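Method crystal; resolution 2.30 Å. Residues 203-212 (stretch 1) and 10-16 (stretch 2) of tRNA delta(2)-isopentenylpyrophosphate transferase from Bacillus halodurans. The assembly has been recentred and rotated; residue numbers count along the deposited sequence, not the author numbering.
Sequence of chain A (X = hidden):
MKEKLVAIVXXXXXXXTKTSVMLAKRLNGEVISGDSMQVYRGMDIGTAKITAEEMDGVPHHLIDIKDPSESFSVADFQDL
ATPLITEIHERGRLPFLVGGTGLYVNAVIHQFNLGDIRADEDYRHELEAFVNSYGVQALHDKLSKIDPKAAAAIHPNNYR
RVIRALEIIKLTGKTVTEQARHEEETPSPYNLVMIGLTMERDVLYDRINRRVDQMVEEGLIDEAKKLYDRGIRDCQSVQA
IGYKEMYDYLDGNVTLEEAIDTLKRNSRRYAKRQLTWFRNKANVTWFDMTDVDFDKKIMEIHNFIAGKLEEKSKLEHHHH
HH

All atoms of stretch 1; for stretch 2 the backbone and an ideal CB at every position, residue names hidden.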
# COMPACT_ATOMS: atom_id res chain seq x y z
N VAL A 203 15.58 -33.81 29.76
CA VAL A 203 14.27 -34.07 30.35
C VAL A 203 13.17 -33.56 29.43
O VAL A 203 12.25 -34.29 29.09
CB VAL A 203 14.15 -33.40 31.75
CG1 VAL A 203 12.73 -33.45 32.25
CG2 VAL A 203 15.06 -34.11 32.74
N LEU A 204 13.29 -32.30 29.01
CA LEU A 204 12.33 -31.67 28.13
C LEU A 204 12.14 -32.45 26.82
O LEU A 204 11.01 -32.61 26.34
CB LEU A 204 12.77 -30.24 27.80
CG LEU A 204 11.83 -29.53 26.83
CD1 LEU A 204 10.55 -29.19 27.56
CD2 LEU A 204 12.47 -28.26 26.27
N TYR A 205 13.24 -32.92 26.24
CA TYR A 205 13.19 -33.67 24.98
C TYR A 205 12.43 -34.98 25.13
O TYR A 205 11.57 -35.31 24.31
CB TYR A 205 14.61 -33.94 24.44
CG TYR A 205 15.27 -32.75 23.77
CD1 TYR A 205 14.58 -31.56 23.57
CD2 TYR A 205 16.60 -32.82 23.32
CE1 TYR A 205 15.17 -30.46 22.96
CE2 TYR A 205 17.21 -31.72 22.70
CZ TYR A 205 16.48 -30.54 22.53
OH TYR A 205 17.04 -29.42 21.93
N ASP A 206 12.74 -35.73 26.18
CA ASP A 206 12.05 -37.00 26.40
C ASP A 206 10.56 -36.78 26.57
O ASP A 206 9.75 -37.54 26.04
CB ASP A 206 12.59 -37.71 27.64
CG ASP A 206 13.99 -38.24 27.45
OD1 ASP A 206 14.52 -38.85 28.40
OD2 ASP A 206 14.55 -38.05 26.35
N ARG A 207 10.19 -35.72 27.29
CA ARG A 207 8.78 -35.44 27.49
C ARG A 207 8.12 -35.05 26.17
O ARG A 207 6.92 -35.24 26.00
CB ARG A 207 8.58 -34.34 28.54
CG ARG A 207 8.80 -34.78 29.99
CD ARG A 207 8.95 -33.56 30.89
NE ARG A 207 7.75 -32.74 30.89
CZ ARG A 207 6.71 -32.93 31.71
NH1 ARG A 207 6.75 -33.92 32.59
NH2 ARG A 207 5.65 -32.14 31.63
N ILE A 208 8.92 -34.51 25.24
CA ILE A 208 8.41 -34.11 23.94
C ILE A 208 8.20 -35.35 23.06
O ILE A 208 7.21 -35.44 22.33
CB ILE A 208 9.35 -33.08 23.27
CG1 ILE A 208 9.29 -31.75 24.04
CG2 ILE A 208 8.98 -32.87 21.80
CD1 ILE A 208 10.25 -30.69 23.58
N ASN A 209 9.12 -36.32 23.15
CA ASN A 209 8.98 -37.54 22.37
C ASN A 209 7.78 -38.34 22.86
O ASN A 209 7.01 -38.89 22.06
CB ASN A 209 10.23 -38.42 22.47
CG ASN A 209 11.47 -37.75 21.95
OD1 ASN A 209 11.44 -37.01 20.96
ND2 ASN A 209 12.59 -38.01 22.60
N ARG A 210 7.62 -38.41 24.17
CA ARG A 210 6.50 -39.14 24.72
C ARG A 210 5.19 -38.43 24.34
O ARG A 210 4.16 -39.06 24.13
CB ARG A 210 6.64 -39.26 26.25
CG ARG A 210 5.40 -39.77 26.97
CD ARG A 210 4.94 -41.08 26.39
NE ARG A 210 3.75 -41.57 27.07
CZ ARG A 210 2.99 -42.56 26.62
NH1 ARG A 210 3.31 -43.15 25.47
NH2 ARG A 210 1.92 -42.95 27.30
N ARG A 211 5.24 -37.11 24.25
CA ARG A 211 4.05 -36.38 23.86
C ARG A 211 3.65 -36.85 22.47
O ARG A 211 2.47 -37.06 22.18
CB ARG A 211 4.31 -34.87 23.85
CG ARG A 211 3.22 -34.03 24.48
CD ARG A 211 2.54 -33.10 23.47
NE ARG A 211 3.48 -32.52 22.51
CZ ARG A 211 3.31 -31.34 21.91
NH1 ARG A 211 4.21 -30.90 21.04
NH2 ARG A 211 2.26 -30.59 22.20
N VAL A 212 4.64 -37.03 21.59
CA VAL A 212 4.38 -37.48 20.22
C VAL A 212 3.74 -38.86 20.19
O VAL A 212 2.74 -39.09 19.51
CB VAL A 212 5.67 -37.49 19.36
CG1 VAL A 212 5.38 -38.10 17.99
CG2 VAL A 212 6.17 -36.09 19.20
N UNK A 10 6.93 -20.17 27.29
CA UNK A 10 7.86 -21.27 27.44
C UNK A 10 7.59 -22.31 26.37
O UNK A 10 6.55 -22.27 25.73
CB UNK A 10 7.76 -21.89 28.84
N UNK A 11 8.52 -23.25 26.14
CA UNK A 11 8.37 -24.30 25.12
C UNK A 11 7.24 -25.27 25.46
O UNK A 11 6.49 -25.04 26.41
CB UNK A 11 9.68 -25.07 24.96
N UNK A 12 7.11 -26.34 24.68
CA UNK A 12 6.06 -27.34 24.91
C UNK A 12 6.51 -28.37 25.92
O UNK A 12 7.70 -28.70 26.00
CB UNK A 12 5.67 -28.03 23.60
N UNK A 13 5.55 -28.90 26.68
CA UNK A 13 5.79 -29.94 27.67
C UNK A 13 6.38 -29.50 29.00
O UNK A 13 6.75 -30.34 29.81
CB UNK A 13 6.72 -30.99 27.06
N UNK A 14 6.47 -28.20 29.23
CA UNK A 14 7.01 -27.70 30.50
C UNK A 14 5.93 -27.48 31.56
O UNK A 14 6.22 -26.96 32.63
CB UNK A 14 7.76 -26.39 30.26
N UNK A 15 4.69 -27.84 31.26
CA UNK A 15 3.65 -27.67 32.26
C UNK A 15 3.03 -26.29 32.31
O UNK A 15 2.61 -25.83 33.37
CB UNK A 15 4.22 -28.00 33.64
N UNK A 16 2.95 -25.66 31.15
CA UNK A 16 2.39 -24.33 31.01
C UNK A 16 0.88 -24.31 31.30
O UNK A 16 0.36 -23.33 31.84
CB UNK A 16 2.66 -23.80 29.60

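Stretch 1 is a helix that presents Leu204, Arg207, Ile208 and Arg211 to an irregular loop, and the loop can be read position by position against that surface.

Position 10 lies out of reach, with nothing of the helix within 5.5 Å of its ideal CB. Its phi/psi of 149/164 is nevertheless a strong clue, since this region is comfortable almost exclusively for glycine. The residue is Gly10.

At position 11, CA-to-CB points toward the helix, and the ideal CB lies 4.4 Å from Leu204 CD2. A small or medium apolar side chain would suit, and a phi of -65° also admits proline. Pro11 is found; its CG lies 4.1 Å from Leu204 CD2, an apolar contact made by a rigid ring.

Position 12 also points toward the helix, but its neighbourhood is mixed: the ideal CB is 4.1 Å from Arg211 NH1 and 5.2 Å from Ile208 CG1. An acidic side chain could answer the charge, while a short polar or beta-branched one would fit beside it. Thr12 takes the place with chi1 at -26°, between wells. Its methyl CG2, 3.2 Å from Arg211 NH2, lies over one face of the guanidinium, so this approach is packing and supplies no acceptor. Arg211 NE is left buried without a partner.

Position 13 is the most constrained by the helix. Its ideal CB sits 4.0 Å from Ile208 CG1, 4.1 Å from Arg207 CB and 4.3 Å from Leu204 CD1, three neighbours around one carbon. The positive phi of 78° favours glycine, but a small side chain makes better use of the site. Ala13 has its CB 4.1 Å from Ile208 CG1, an apolar contact. Its carbonyl does the polar work: Arg207 NE and NH2 each donate a hydrogen bond to Ala13 O at 2.8 Å, with that oxygen at the guanidinium edge, near its plane. Because the acceptor is backbone, this pairing does not itself specify a side chain.

Position 14 points sideways, its ideal CB 4.8 Å from Leu204 CD1. Valine, isoleucine or leucine could extend to that methyl. Val14 does so with chi1 m, placing CG1 3.6 Å from Leu204 CD1.

Position 15 has phi/psi 85/33, and an ideal CB would be jammed against the preceding carbonyl oxygen, which by itself calls for glycine. Gly15 occupies it, at the N-cap position right before a helix.

Position 16 is out of reach, so stretch 1 imposes no choice. Lys16, at the start of the helix that follows, reaches back within its own stretch, its NZ donating a 2.7 Å hydrogen bond to Pro11 O.

Stretch 2 (10-16) GPTAVGK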
# COMPACT_ATOMS: atom_id res chain seq x y z
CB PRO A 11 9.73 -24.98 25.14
CG PRO A 11 10.15 -24.84 26.57
CD PRO A 11 9.80 -23.39 26.85
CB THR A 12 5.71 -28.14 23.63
OG1 THR A 12 6.01 -27.37 22.46
CG2 THR A 12 4.23 -28.53 23.64
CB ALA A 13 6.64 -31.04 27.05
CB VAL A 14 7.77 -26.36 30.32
CG1 VAL A 14 9.11 -26.60 29.64
CG2 VAL A 14 6.94 -25.39 29.51
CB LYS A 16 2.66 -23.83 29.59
CG LYS A 16 3.26 -22.45 29.54
CD LYS A 16 4.38 -22.30 28.50
CE LYS A 16 3.91 -22.58 27.08
NZ LYS A 16 3.97 -24.03 26.75
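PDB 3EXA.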